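Local coordinates for primosomal protein (Mycobacterium tuberculosis, PDB 6DRQ) that is SatS, a chaperone for the SecA2 protein export pathway, represented here by its C-terminal domain, at residues Ile16-Gly21 and Tyr94-Leu99; Gly49-Leu54 and Val86-Asp91; Val110-Leu115 and Tyr150-His155; Arg142-Leu147 and Ala165-Glu170. All coordinates share one frame; numbering follows the deposited sequence.

Contact 1. Residues Ile16-Gly21 and Tyr94-Leu99; sequences IQIMTG and YVLSGL
Ile-18 and Leu-96 run alongside one another, CG2 of Ile-18 meeting CD1 of Leu-96 at 4.2 Å. On the same face the ring of Tyr-94 turns its edge to Ile-16: CE2 comes within 4.1 Å of Ile-16 CB, near the ring plane. With CG turned opposite the carbonyl carbon (chi1 -61°), the Tyr-94 ring swings toward Ile-16. Helix 112-128 covers this face, with Leu-121 on Tyr-94 and Ala-118 on Leu-96; beyond the apolar part, the Tyr-94 hydroxyl is hydrogen-bonded to Glu-120 and Arg-29. On the other face, Met-19 and Val-95 run alongside each other, SD to CG2, while the methionine chain bends at chi3 and leads its methyl away from the partner strand. Between the faces runs the polar ladder. Tyr-94 N donates to Gln-17 O at 2.9 Å, and Met-19 N donates to Tyr-94 O at 2.8 Å with an N-H...O angle of 168°. Met-19 O then takes Leu-96 N at 2.8 Å and, more weakly, Ser-97 N, so one carbonyl holds the chain where it leaves the strand. At this outer end Ser-97 CB sits 3.4 Å from Gly-21 N, and residues Leu-96 to Leu-99 form a type II turn leading into helix 99-104. Bridges Ile-18/Tyr-94 and Met-19/Val-95 make this a parallel strand pair, which adds 93-95 as the outermost strand next to 14-19 in a mixed four-stranded sheet backed by helix 112-128.

Contact 2. Residues Gly49-Leu54 and Val86-Asp91; sequences GSERAL and VAVTDD
The Glu-51 side chain runs antiparallel to that of Val-86, and their aliphatic parts supply most of the apolar contact. CG of Glu-51 lies 3.7 Å from Val-86 CG1, while the other methyl, CG2, faces the carbonyl oxygen of Glu-51 at 4.0 Å. Leu-54, one helical turn on, crosses Val-86 at about a right angle and brings CD2 to within 4.1 Å of the same CG1. That methyl touches both side chains; it stands anti to the Val-86 backbone N (chi1 174°), the position that turns it to the helix. Behind it, Leu-54 also packs on Leu-28, Leu-39 and Phe-48.

The hydrogen-bonded link is indirect: one water joins the carboxylate to Val-88 N, accepting from that nitrogen at 2.8 Å. Its other leg, to Glu-51 OE2, is unusually short at 2.5 Å, so the bridge is to be taken with reserve. Glu-51 OE2 also approaches Val-86 O to 2.9 Å without a hydrogen bond; two acceptors so close would probably repel, which may raise the carboxylate's proton affinity.

Within its own segment, Ser-50 OG accepts from Ala-53 N at 3.2 Å and so caps the start of helix 51-59. Ser-50 is thus a serine N-cap; the first turn it starts, through Glu-51 and Leu-54, packs on the extended connection between helix 72-81 and strand 93-95, at the protein surface.

Contact 3. Residues Val110-Leu115 and Tyr150-His155; sequences VDREQL and YVLDPH
Leu-115 CG (chi1 179°) and Val-151 CG1 (chi1 168°) both point opposite their own backbone N, which turns Leu-115 CD2 and Val-151 CG1 toward each other, 3.8 Å apart. Leu-152 crosses Leu-115 at about a right angle; its CD2 lies 3.8 Å from Leu-115 CD2. Thus one leucine methyl touches both Val-151 and Leu-152. Val-110 CG1 approaches Val-151 CG1 from the loop before helix 112-128, with Phe-103 of helix 99-104 behind it.

Arg-112 lies along the outer side, bent at chi2 (-100°). Its CG rests 3.4 Å from Val-151 O, and its guanidinium turns an edge to Leu-152 O, with NE 3.6 Å away and no hydrogen bond formed. The charge is engaged within its own helix, where NH2 pairs with the Glu-113 carboxylate, OE2 lying nearly in the guanidinium plane.

No hydrogen bond crosses between the segments. The contact, which joins the start of helix 112-128 to residues Val-151 and Leu-152, is held mainly by apolar packing, while Arg-112 lends its aliphatic stem and pairs its charge with Glu-113.

Contact 4. Residues Arg142-Leu147 and Ala165-Glu170; sequences RPLGQL and AAAVRE
Leu-147 and Ala-167 meet in the close-packed part, with Leu-147 CD1 only 3.6 Å from Ala-167 CB. Leu-144 lies beside them: its CA is 4.2 Å from that of Ala-167, a backbone approach allowed by the small alanine, and its CD1 rests 3.9 Å from Ala-167 O. CG of Leu-144 stands anti to the backbone N (chi1 -176°), which carries CD2 over the backbone of Glu-170, while Trp-171 and Leu-174 cover the leucine farther along helix 165-180. Phe-103 of helix 99-104 packs against Leu-147 from beyond the pair.

Toward solvent, Pro-143 sets CB and CG against the single methyl of Ala-166, each 3.7 Å away, in an exposed patch. The packing then gives way to looser polar contacts, where Glu-170 reaches out to the start of helix 143-152. OE1 comes within 3.5 Å of Arg-142 CB and 3.7 Å of Leu-144 N without a hydrogen bond, although the nearby helix N-terminus probably stabilises its negative charge. The salt bridge from Arg-142 NH1 to Glu-170 OE2 is long, at 4.0 Å, with the two planes 20° apart; NE of the same arginine has a second partner in Glu-139.

The short helical segments cross at -103°, their axes 8.3 Å apart: Ala-166 and Ala-167 let the helices come close, with Pro-143, Leu-144 and Leu-147 packed on them and Glu-170 alongside, in a steep helix-helix crossing of the domain's helical part.

How the contacts relate
Contact 1 is the most central of the four, its centre about 8 Å from the chain's centre, and borders two others. Val-88 of contact 2 packs on Ile-16 and Gln-17, so segment 86-91 rests against strand 14-19; along the chain both segments of contact 2 fall between those of contact 1. Contact 3 meets contact 1 through Gln-114, whose NE2 reaches Val-95 O, and through Leu-99 against Val-110. Contacts 3 and 4 use different turns of helix 143-152, their centres about 14 Å apart, and their segments alternate along the chain. Contacts 2 and 4, about 32 Å between centres, lie on opposite sides of the chain's centre.

Contact 1. Residues Ile16-Gly21 and Tyr94-Leu99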
loop_
_atom_site.group_PDB
_atom_site.type_symbol
_atom_site.label_atom_id
_atom_site.label_comp_id
_atom_site.label_asym_id
_atom_site.label_seq_id
_atom_site.Cartn_x
_atom_site.Cartn_y
_atom_site.Cartn_z
ATOM N N ILE A 16 -3.986 3.969 -5.989
ATOM C CA ILE A 16 -3.304 2.694 -5.813
ATOM C C ILE A 16 -4.338 1.590 -5.653
ATOM O O ILE A 16 -5.468 1.817 -5.204
ATOM C CB ILE A 16 -2.320 2.691 -4.614
ATOM C CG1 ILE A 16 -3.068 2.669 -3.298
ATOM C CG2 ILE A 16 -1.383 3.886 -4.656
ATOM C CD1 ILE A 16 -2.162 2.585 -2.081
ATOM N N GLN A 17 -3.942 0.387 -6.050
ATOM C CA GLN A 17 -4.743 -0.816 -5.924
ATOM C C GLN A 17 -4.070 -1.727 -4.905
ATOM O O GLN A 17 -2.853 -1.935 -4.966
ATOM C CB GLN A 17 -4.880 -1.518 -7.284
ATOM C CG GLN A 17 -5.799 -2.767 -7.281
ATOM C CD GLN A 17 -5.685 -3.614 -8.548
ATOM O OE1 GLN A 17 -4.594 -3.985 -8.967
ATOM N NE2 GLN A 17 -6.816 -3.928 -9.152
ATOM N N ILE A 18 -4.856 -2.266 -3.970
ATOM C CA ILE A 18 -4.357 -3.162 -2.929
ATOM C C ILE A 18 -5.172 -4.443 -2.976
ATOM O O ILE A 18 -6.389 -4.412 -2.763
ATOM C CB ILE A 18 -4.449 -2.540 -1.526
ATOM C CG1 ILE A 18 -3.762 -1.183 -1.470
ATOM C CG2 ILE A 18 -3.853 -3.467 -0.464
ATOM C CD1 ILE A 18 -3.997 -0.497 -0.144
ATOM N N MET A 19 -4.508 -5.567 -3.208
ATOM C CA MET A 19 -5.168 -6.865 -3.266
ATOM C C MET A 19 -4.764 -7.680 -2.047
ATOM O O MET A 19 -3.591 -8.035 -1.891
ATOM C CB MET A 19 -4.843 -7.605 -4.566
ATOM C CG MET A 19 -5.249 -6.793 -5.801
ATOM S SD MET A 19 -4.879 -7.529 -7.400
ATOM C CE MET A 19 -6.154 -8.789 -7.438
ATOM N N THR A 20 -5.742 -7.951 -1.184
ATOM C CA THR A 20 -5.652 -8.922 -0.109
ATOM C C THR A 20 -6.258 -10.231 -0.590
ATOM O O THR A 20 -6.828 -10.317 -1.683
ATOM C CB THR A 20 -6.382 -8.411 1.127
ATOM O OG1 THR A 20 -7.796 -8.424 0.878
ATOM C CG2 THR A 20 -5.964 -6.991 1.423
ATOM N N GLY A 21 -6.156 -11.266 0.241
ATOM C CA GLY A 21 -6.727 -12.552 -0.139
ATOM C C GLY A 21 -8.234 -12.542 -0.317
ATOM O O GLY A 21 -8.780 -13.454 -0.945
ATOM N N TYR A 94 -0.380 -3.291 -5.610
ATOM C CA TYR A 94 0.212 -3.967 -4.458
ATOM C C TYR A 94 -0.572 -5.240 -4.160
ATOM O O TYR A 94 -1.772 -5.187 -3.877
ATOM C CB TYR A 94 0.212 -3.061 -3.231
ATOM C CG TYR A 94 0.998 -1.803 -3.431
ATOM C CD1 TYR A 94 2.387 -1.821 -3.438
ATOM C CD2 TYR A 94 0.360 -0.604 -3.656
ATOM C CE1 TYR A 94 3.111 -0.673 -3.631
ATOM C CE2 TYR A 94 1.075 0.549 -3.833
ATOM C CZ TYR A 94 2.447 0.510 -3.827
ATOM O OH TYR A 94 3.145 1.673 -4.018
ATOM N N VAL A 95 0.100 -6.377 -4.210
ATOM C CA VAL A 95 -0.554 -7.657 -3.996
ATOM C C VAL A 95 -0.009 -8.222 -2.699
ATOM O O VAL A 95 1.163 -8.607 -2.634
ATOM C CB VAL A 95 -0.335 -8.615 -5.173
ATOM C CG1 VAL A 95 -0.997 -9.966 -4.897
ATOM C CG2 VAL A 95 -0.864 -7.978 -6.472
ATOM N N LEU A 96 -0.842 -8.225 -1.652
ATOM C CA LEU A 96 -0.448 -8.800 -0.372
ATOM C C LEU A 96 -0.862 -10.258 -0.240
ATOM O O LEU A 96 -0.290 -10.977 0.579
ATOM C CB LEU A 96 -1.059 -8.006 0.796
ATOM C CG LEU A 96 -0.695 -6.524 0.919
ATOM C CD1 LEU A 96 -1.514 -5.846 2.018
ATOM C CD2 LEU A 96 0.806 -6.339 1.180
ATOM N N SER A 97 -1.838 -10.706 -1.017
ATOM C CA SER A 97 -2.310 -12.073 -0.907
ATOM C C SER A 97 -1.229 -13.067 -1.323
ATOM O O SER A 97 -0.312 -12.739 -2.074
ATOM C CB SER A 97 -3.542 -12.266 -1.773
ATOM O OG SER A 97 -3.205 -11.983 -3.105
ATOM N N GLY A 98 -1.336 -14.290 -0.807
ATOM C CA GLY A 98 -0.443 -15.363 -1.176
ATOM C C GLY A 98 0.931 -15.321 -0.557
ATOM O O GLY A 98 1.592 -16.365 -0.487
ATOM N N LEU A 99 1.406 -14.154 -0.109
ATOM C CA LEU A 99 2.747 -14.112 0.463
ATOM C C LEU A 99 2.854 -15.044 1.669
ATOM O O LEU A 99 3.856 -15.755 1.819
ATOM C CB LEU A 99 3.128 -12.669 0.822
ATOM C CG LEU A 99 3.582 -11.886 -0.430
ATOM C CD1 LEU A 99 3.743 -10.400 -0.186
ATOM C CD2 LEU A 99 4.860 -12.458 -0.991
#

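Contact 2. Residues Gly49-Leu54 and Val86-Asp91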
loop_
_atom_site.group_PDB
_atom_site.type_symbol
_atom_site.label_atom_id
_atom_site.label_comp_id
_atom_site.label_asym_id
_atom_site.label_seq_id
_atom_site.Cartn_x
_atom_site.Cartn_y
_atom_site.Cartn_z
ATOM N N GLY A 49 -14.150 -0.337 -2.529
ATOM C CA GLY A 49 -14.262 -1.551 -3.302
ATOM C C GLY A 49 -14.335 -1.373 -4.801
ATOM O O GLY A 49 -14.365 -2.367 -5.523
ATOM N N SER A 50 -14.356 -0.151 -5.319
ATOM C CA SER A 50 -14.357 0.024 -6.762
ATOM C C SER A 50 -13.769 1.387 -7.087
ATOM O O SER A 50 -13.611 2.245 -6.210
ATOM C CB SER A 50 -15.771 -0.115 -7.341
ATOM O OG SER A 50 -16.692 0.726 -6.647
ATOM N N GLU A 51 -13.444 1.580 -8.365
ATOM C CA GLU A 51 -12.971 2.883 -8.802
ATOM C C GLU A 51 -14.090 3.917 -8.727
ATOM O O GLU A 51 -13.854 5.066 -8.325
ATOM C CB GLU A 51 -12.381 2.779 -10.213
ATOM C CG GLU A 51 -10.987 2.104 -10.234
ATOM C CD GLU A 51 -10.361 1.967 -11.632
ATOM O OE1 GLU A 51 -11.104 1.883 -12.647
ATOM O OE2 GLU A 51 -9.106 1.929 -11.707
ATOM N N ARG A 52 -15.323 3.507 -9.070
ATOM C CA ARG A 52 -16.485 4.396 -9.025
ATOM C C ARG A 52 -16.813 4.829 -7.596
ATOM O O ARG A 52 -17.227 5.978 -7.366
ATOM C CB ARG A 52 -17.694 3.702 -9.662
ATOM C CG ARG A 52 -19.071 4.310 -9.299
ATOM C CD ARG A 52 -20.214 3.244 -9.240
ATOM N NE ARG A 52 -20.787 2.967 -10.564
ATOM C CZ ARG A 52 -21.821 2.162 -10.806
ATOM N NH1 ARG A 52 -22.448 1.527 -9.812
ATOM N NH2 ARG A 52 -22.237 2.002 -12.058
ATOM N N ALA A 53 -16.655 3.925 -6.623
ATOM C CA ALA A 53 -16.900 4.314 -5.240
ATOM C C ALA A 53 -15.905 5.381 -4.790
ATOM O O ALA A 53 -16.295 6.381 -4.186
ATOM C CB ALA A 53 -16.856 3.085 -4.328
ATOM N N LEU A 54 -14.621 5.207 -5.117
ATOM C CA LEU A 54 -13.628 6.232 -4.797
ATOM C C LEU A 54 -13.989 7.569 -5.443
ATOM O O LEU A 54 -13.933 8.622 -4.800
ATOM C CB LEU A 54 -12.236 5.766 -5.242
ATOM C CG LEU A 54 -11.068 6.756 -5.103
ATOM C CD1 LEU A 54 -10.948 7.226 -3.659
ATOM C CD2 LEU A 54 -9.755 6.098 -5.545
ATOM N N VAL A 86 -10.171 7.452 -12.585
ATOM C CA VAL A 86 -9.337 6.749 -11.613
ATOM C C VAL A 86 -8.600 5.626 -12.330
ATOM O O VAL A 86 -9.198 4.610 -12.700
ATOM C CB VAL A 86 -10.167 6.199 -10.450
ATOM C CG1 VAL A 86 -9.287 5.354 -9.560
ATOM C CG2 VAL A 86 -10.786 7.333 -9.664
ATOM N N ALA A 87 -7.294 5.792 -12.509
ATOM C CA ALA A 87 -6.486 4.786 -13.178
ATOM C C ALA A 87 -5.266 4.495 -12.321
ATOM O O ALA A 87 -4.608 5.422 -11.834
ATOM C CB ALA A 87 -6.073 5.245 -14.583
ATOM N N VAL A 88 -4.978 3.208 -12.136
ATOM C CA VAL A 88 -3.855 2.736 -11.334
ATOM C C VAL A 88 -2.792 2.238 -12.298
ATOM O O VAL A 88 -3.077 1.395 -13.144
ATOM C CB VAL A 88 -4.291 1.623 -10.367
ATOM C CG1 VAL A 88 -3.102 1.062 -9.611
ATOM C CG2 VAL A 88 -5.383 2.142 -9.408
ATOM N N THR A 89 -1.590 2.795 -12.220
ATOM C CA THR A 89 -0.514 2.317 -13.069
ATOM C C THR A 89 0.056 1.037 -12.478
ATOM O O THR A 89 -0.174 0.718 -11.310
ATOM C CB THR A 89 0.576 3.378 -13.227
ATOM O OG1 THR A 89 1.219 3.601 -11.967
ATOM C CG2 THR A 89 -0.041 4.707 -13.718
ATOM N N ASP A 90 0.816 0.305 -13.297
ATOM C CA ASP A 90 1.220 -1.047 -12.914
ATOM C C ASP A 90 2.118 -1.041 -11.680
ATOM O O ASP A 90 2.012 -1.927 -10.826
ATOM C CB ASP A 90 1.918 -1.742 -14.081
ATOM C CG ASP A 90 0.954 -2.138 -15.198
ATOM O OD1 ASP A 90 -0.281 -2.075 -15.008
ATOM O OD2 ASP A 90 1.437 -2.507 -16.281
ATOM N N ASP A 91 3.000 -0.057 -11.561
ATOM C CA ASP A 91 3.853 0.021 -10.387
ATOM C C ASP A 91 3.110 0.494 -9.149
ATOM O O ASP A 91 3.723 0.600 -8.083
ATOM C CB ASP A 91 5.044 0.938 -10.661
ATOM C CG ASP A 91 4.663 2.397 -10.716
ATOM O OD1 ASP A 91 5.338 3.191 -10.025
ATOM O OD2 ASP A 91 3.712 2.773 -11.451
HETATM O O HOH W 1 -7.038 1.494 -13.063
#

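Contact 3. Residues Val110-Leu115 and Tyr150-His155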
loop_
_atom_site.group_PDB
_atom_site.type_symbol
_atom_site.label_atom_id
_atom_site.label_comp_id
_atom_site.label_asym_id
_atom_site.label_seq_id
_atom_site.Cartn_x
_atom_site.Cartn_y
_atom_site.Cartn_z
ATOM N N VAL A 110 8.812 -17.298 -3.245
ATOM C CA VAL A 110 8.333 -15.934 -3.030
ATOM C C VAL A 110 8.794 -15.070 -4.190
ATOM O O VAL A 110 10.000 -14.963 -4.457
ATOM C CB VAL A 110 8.831 -15.357 -1.701
ATOM C CG1 VAL A 110 8.340 -13.945 -1.553
ATOM C CG2 VAL A 110 8.366 -16.236 -0.522
ATOM N N ASP A 111 7.838 -14.424 -4.853
ATOM C CA ASP A 111 8.158 -13.609 -6.012
ATOM C C ASP A 111 8.820 -12.303 -5.590
ATOM O O ASP A 111 8.272 -11.547 -4.783
ATOM C CB ASP A 111 6.900 -13.323 -6.824
ATOM C CG ASP A 111 7.201 -12.520 -8.048
ATOM O OD1 ASP A 111 7.674 -13.122 -9.030
ATOM O OD2 ASP A 111 7.005 -11.283 -8.019
ATOM N N ARG A 112 9.992 -12.033 -6.164
ATOM C CA ARG A 112 10.790 -10.876 -5.779
ATOM C C ARG A 112 10.057 -9.568 -6.054
ATOM O O ARG A 112 9.950 -8.714 -5.170
ATOM C CB ARG A 112 12.119 -10.921 -6.525
ATOM C CG ARG A 112 13.199 -10.039 -5.941
ATOM C CD ARG A 112 13.315 -8.735 -6.721
ATOM N NE ARG A 112 13.860 -7.616 -5.938
ATOM C CZ ARG A 112 13.724 -6.332 -6.269
ATOM N NH1 ARG A 112 14.259 -5.386 -5.501
ATOM N NH2 ARG A 112 13.060 -5.996 -7.375
ATOM N N GLU A 113 9.560 -9.377 -7.279
ATOM C CA GLU A 113 8.924 -8.105 -7.594
ATOM C C GLU A 113 7.663 -7.912 -6.762
ATOM O O GLU A 113 7.396 -6.806 -6.289
ATOM C CB GLU A 113 8.604 -7.995 -9.089
ATOM C CG GLU A 113 9.809 -7.835 -10.042
ATOM C CD GLU A 113 11.091 -7.278 -9.393
ATOM O OE1 GLU A 113 11.197 -6.045 -9.187
ATOM O OE2 GLU A 113 12.018 -8.082 -9.126
ATOM N N GLN A 114 6.885 -8.979 -6.556
ATOM C CA GLN A 114 5.717 -8.873 -5.685
ATOM C C GLN A 114 6.126 -8.403 -4.295
ATOM O O GLN A 114 5.591 -7.413 -3.773
ATOM C CB GLN A 114 4.980 -10.216 -5.610
ATOM C CG GLN A 114 3.663 -10.158 -4.819
ATOM C CD GLN A 114 3.079 -11.528 -4.529
ATOM O OE1 GLN A 114 3.644 -12.547 -4.913
ATOM N NE2 GLN A 114 1.953 -11.561 -3.827
ATOM N N LEU A 115 7.116 -9.074 -3.695
ATOM C CA LEU A 115 7.509 -8.731 -2.335
ATOM C C LEU A 115 8.063 -7.313 -2.254
ATOM O O LEU A 115 7.756 -6.568 -1.313
ATOM C CB LEU A 115 8.527 -9.735 -1.825
ATOM C CG LEU A 115 9.019 -9.459 -0.410
ATOM C CD1 LEU A 115 7.868 -9.563 0.613
ATOM C CD2 LEU A 115 10.161 -10.407 -0.092
ATOM N N TYR A 150 16.799 -11.587 2.134
ATOM C CA TYR A 150 17.362 -12.588 1.239
ATOM C C TYR A 150 16.624 -12.604 -0.092
ATOM O O TYR A 150 17.253 -12.616 -1.158
ATOM C CB TYR A 150 17.322 -13.974 1.895
ATOM C CG TYR A 150 17.783 -15.075 0.977
ATOM C CD1 TYR A 150 16.871 -15.953 0.408
ATOM C CD2 TYR A 150 19.128 -15.234 0.679
ATOM C CE1 TYR A 150 17.284 -16.959 -0.441
ATOM C CE2 TYR A 150 19.559 -16.239 -0.168
ATOM C CZ TYR A 150 18.635 -17.102 -0.722
ATOM O OH TYR A 150 19.061 -18.102 -1.567
ATOM N N VAL A 151 15.284 -12.620 -0.053
ATOM C CA VAL A 151 14.510 -12.732 -1.288
ATOM C C VAL A 151 14.714 -11.496 -2.149
ATOM O O VAL A 151 14.748 -11.581 -3.378
ATOM C CB VAL A 151 13.013 -12.939 -0.989
ATOM C CG1 VAL A 151 12.192 -12.752 -2.255
ATOM C CG2 VAL A 151 12.739 -14.276 -0.367
ATOM N N LEU A 152 14.838 -10.328 -1.521
ATOM C CA LEU A 152 14.968 -9.082 -2.267
ATOM C C LEU A 152 16.371 -8.868 -2.836
ATOM O O LEU A 152 16.569 -7.958 -3.649
ATOM C CB LEU A 152 14.593 -7.891 -1.380
ATOM C CG LEU A 152 13.145 -7.673 -0.934
ATOM C CD1 LEU A 152 13.015 -6.284 -0.360
ATOM C CD2 LEU A 152 12.152 -7.865 -2.057
ATOM N N ASP A 153 17.349 -9.670 -2.431
ATOM C CA ASP A 153 18.719 -9.534 -2.923
ATOM C C ASP A 153 19.119 -10.822 -3.626
ATOM O O ASP A 153 19.437 -11.821 -2.963
ATOM C CB ASP A 153 19.672 -9.218 -1.773
ATOM C CG ASP A 153 21.084 -8.987 -2.237
ATOM O OD1 ASP A 153 21.317 -8.935 -3.465
ATOM O OD2 ASP A 153 21.965 -8.834 -1.368
ATOM N N PRO A 154 19.093 -10.859 -4.964
ATOM C CA PRO A 154 19.530 -12.074 -5.676
ATOM C C PRO A 154 21.018 -12.360 -5.538
ATOM O O PRO A 154 21.446 -13.467 -5.888
ATOM C CB PRO A 154 19.157 -11.785 -7.140
ATOM C CG PRO A 154 18.227 -10.591 -7.099
ATOM C CD PRO A 154 18.600 -9.817 -5.876
ATOM N N HIS A 155 21.804 -11.401 -5.039
ATOM C CA HIS A 155 23.239 -11.535 -4.799
ATOM C C HIS A 155 23.566 -12.137 -3.436
ATOM O O HIS A 155 24.720 -12.041 -3.001
ATOM C CB HIS A 155 23.929 -10.162 -4.887
ATOM C CG HIS A 155 24.094 -9.643 -6.277
ATOM N ND1 HIS A 155 24.465 -10.445 -7.335
ATOM C CD2 HIS A 155 23.943 -8.393 -6.781
ATOM C CE1 HIS A 155 24.535 -9.711 -8.433
ATOM N NE2 HIS A 155 24.220 -8.464 -8.123
#

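Contact 4. Residues Arg142-Leu147 and Ala165-Glu170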
loop_
_atom_site.group_PDB
_atom_site.type_symbol
_atom_site.label_atom_id
_atom_site.label_comp_id
_atom_site.label_asym_id
_atom_site.label_seq_id
_atom_site.Cartn_x
_atom_site.Cartn_y
_atom_site.Cartn_z
ATOM N N ARG A 142 15.666 -10.248 12.676
ATOM C CA ARG A 142 14.443 -11.004 12.890
ATOM C C ARG A 142 14.181 -11.969 11.733
ATOM O O ARG A 142 14.615 -11.725 10.601
ATOM C CB ARG A 142 13.262 -10.059 13.049
ATOM C CG ARG A 142 13.453 -9.028 14.157
ATOM C CD ARG A 142 12.134 -8.540 14.700
ATOM N NE ARG A 142 12.322 -7.452 15.653
ATOM C CZ ARG A 142 11.656 -7.333 16.799
ATOM N NH1 ARG A 142 10.751 -8.245 17.142
ATOM N NH2 ARG A 142 11.892 -6.298 17.605
ATOM N N PRO A 143 13.480 -13.072 12.039
ATOM C CA PRO A 143 13.152 -14.077 11.003
ATOM C C PRO A 143 12.524 -13.537 9.723
ATOM O O PRO A 143 12.979 -13.890 8.625
ATOM C CB PRO A 143 12.178 -15.005 11.731
ATOM C CG PRO A 143 12.527 -14.866 13.198
ATOM C CD PRO A 143 13.138 -13.519 13.404
ATOM N N LEU A 144 11.458 -12.739 9.822
ATOM C CA LEU A 144 10.853 -12.189 8.613
ATOM C C LEU A 144 11.831 -11.284 7.878
ATOM O O LEU A 144 12.062 -11.454 6.678
ATOM C CB LEU A 144 9.574 -11.426 8.950
ATOM C CG LEU A 144 8.817 -10.886 7.732
ATOM C CD1 LEU A 144 8.519 -11.968 6.719
ATOM C CD2 LEU A 144 7.527 -10.208 8.157
ATOM N N GLY A 145 12.424 -10.323 8.585
ATOM C CA GLY A 145 13.317 -9.383 7.932
ATOM C C GLY A 145 14.482 -10.069 7.250
ATOM O O GLY A 145 14.906 -9.658 6.166
ATOM N N GLN A 146 15.002 -11.134 7.862
ATOM C CA GLN A 146 16.092 -11.884 7.245
ATOM C C GLN A 146 15.615 -12.598 5.989
ATOM O O GLN A 146 16.296 -12.584 4.953
ATOM C CB GLN A 146 16.668 -12.893 8.249
ATOM C CG GLN A 146 17.278 -14.141 7.580
ATOM C CD GLN A 146 17.882 -15.147 8.560
ATOM O OE1 GLN A 146 17.732 -15.030 9.784
ATOM N NE2 GLN A 146 18.561 -16.150 8.015
ATOM N N LEU A 147 14.451 -13.257 6.072
ATOM C CA LEU A 147 13.869 -13.884 4.894
ATOM C C LEU A 147 13.566 -12.839 3.827
ATOM O O LEU A 147 13.814 -13.069 2.640
ATOM C CB LEU A 147 12.611 -14.685 5.278
ATOM C CG LEU A 147 12.067 -15.750 4.306
ATOM C CD1 LEU A 147 10.955 -16.606 4.908
ATOM C CD2 LEU A 147 11.537 -15.143 3.020
ATOM N N ALA A 165 8.364 -21.197 10.011
ATOM C CA ALA A 165 7.202 -20.868 10.827
ATOM C C ALA A 165 7.326 -19.487 11.461
ATOM O O ALA A 165 6.335 -18.760 11.578
ATOM C CB ALA A 165 7.023 -21.941 11.902
ATOM N N ALA A 166 8.527 -19.115 11.896
ATOM C CA ALA A 166 8.706 -17.819 12.545
ATOM C C ALA A 166 8.407 -16.678 11.579
ATOM O O ALA A 166 7.681 -15.739 11.917
ATOM C CB ALA A 166 10.127 -17.704 13.100
ATOM N N ALA A 167 8.937 -16.759 10.357
ATOM C CA ALA A 167 8.658 -15.730 9.359
ATOM C C ALA A 167 7.167 -15.662 9.041
ATOM O O ALA A 167 6.593 -14.574 8.960
ATOM C CB ALA A 167 9.477 -15.991 8.090
ATOM N N VAL A 168 6.517 -16.815 8.896
ATOM C CA VAL A 168 5.079 -16.818 8.653
ATOM C C VAL A 168 4.339 -16.138 9.799
ATOM O O VAL A 168 3.467 -15.290 9.572
ATOM C CB VAL A 168 4.584 -18.256 8.412
ATOM C CG1 VAL A 168 3.066 -18.316 8.431
ATOM C CG2 VAL A 168 5.101 -18.754 7.077
ATOM N N ARG A 169 4.695 -16.460 11.046
ATOM C CA ARG A 169 4.009 -15.836 12.177
ATOM C C ARG A 169 4.180 -14.321 12.149
ATOM O O ARG A 169 3.216 -13.574 12.331
ATOM C CB ARG A 169 4.519 -16.405 13.510
ATOM C CG ARG A 169 3.569 -17.406 14.174
ATOM C CD ARG A 169 4.201 -18.067 15.408
ATOM N NE ARG A 169 3.996 -19.518 15.405
ATOM C CZ ARG A 169 4.959 -20.432 15.545
ATOM N NH1 ARG A 169 6.230 -20.066 15.718
ATOM N NH2 ARG A 169 4.647 -21.728 15.522
ATOM N N GLU A 170 5.411 -13.847 11.950
ATOM C CA GLU A 170 5.622 -12.406 11.926
ATOM C C GLU A 170 4.866 -11.765 10.770
ATOM O O GLU A 170 4.346 -10.661 10.918
ATOM C CB GLU A 170 7.118 -12.077 11.859
ATOM C CG GLU A 170 7.820 -12.031 13.252
ATOM C CD GLU A 170 8.887 -10.922 13.371
ATOM O OE1 GLU A 170 9.913 -10.983 12.651
ATOM O OE2 GLU A 170 8.705 -9.994 14.194
#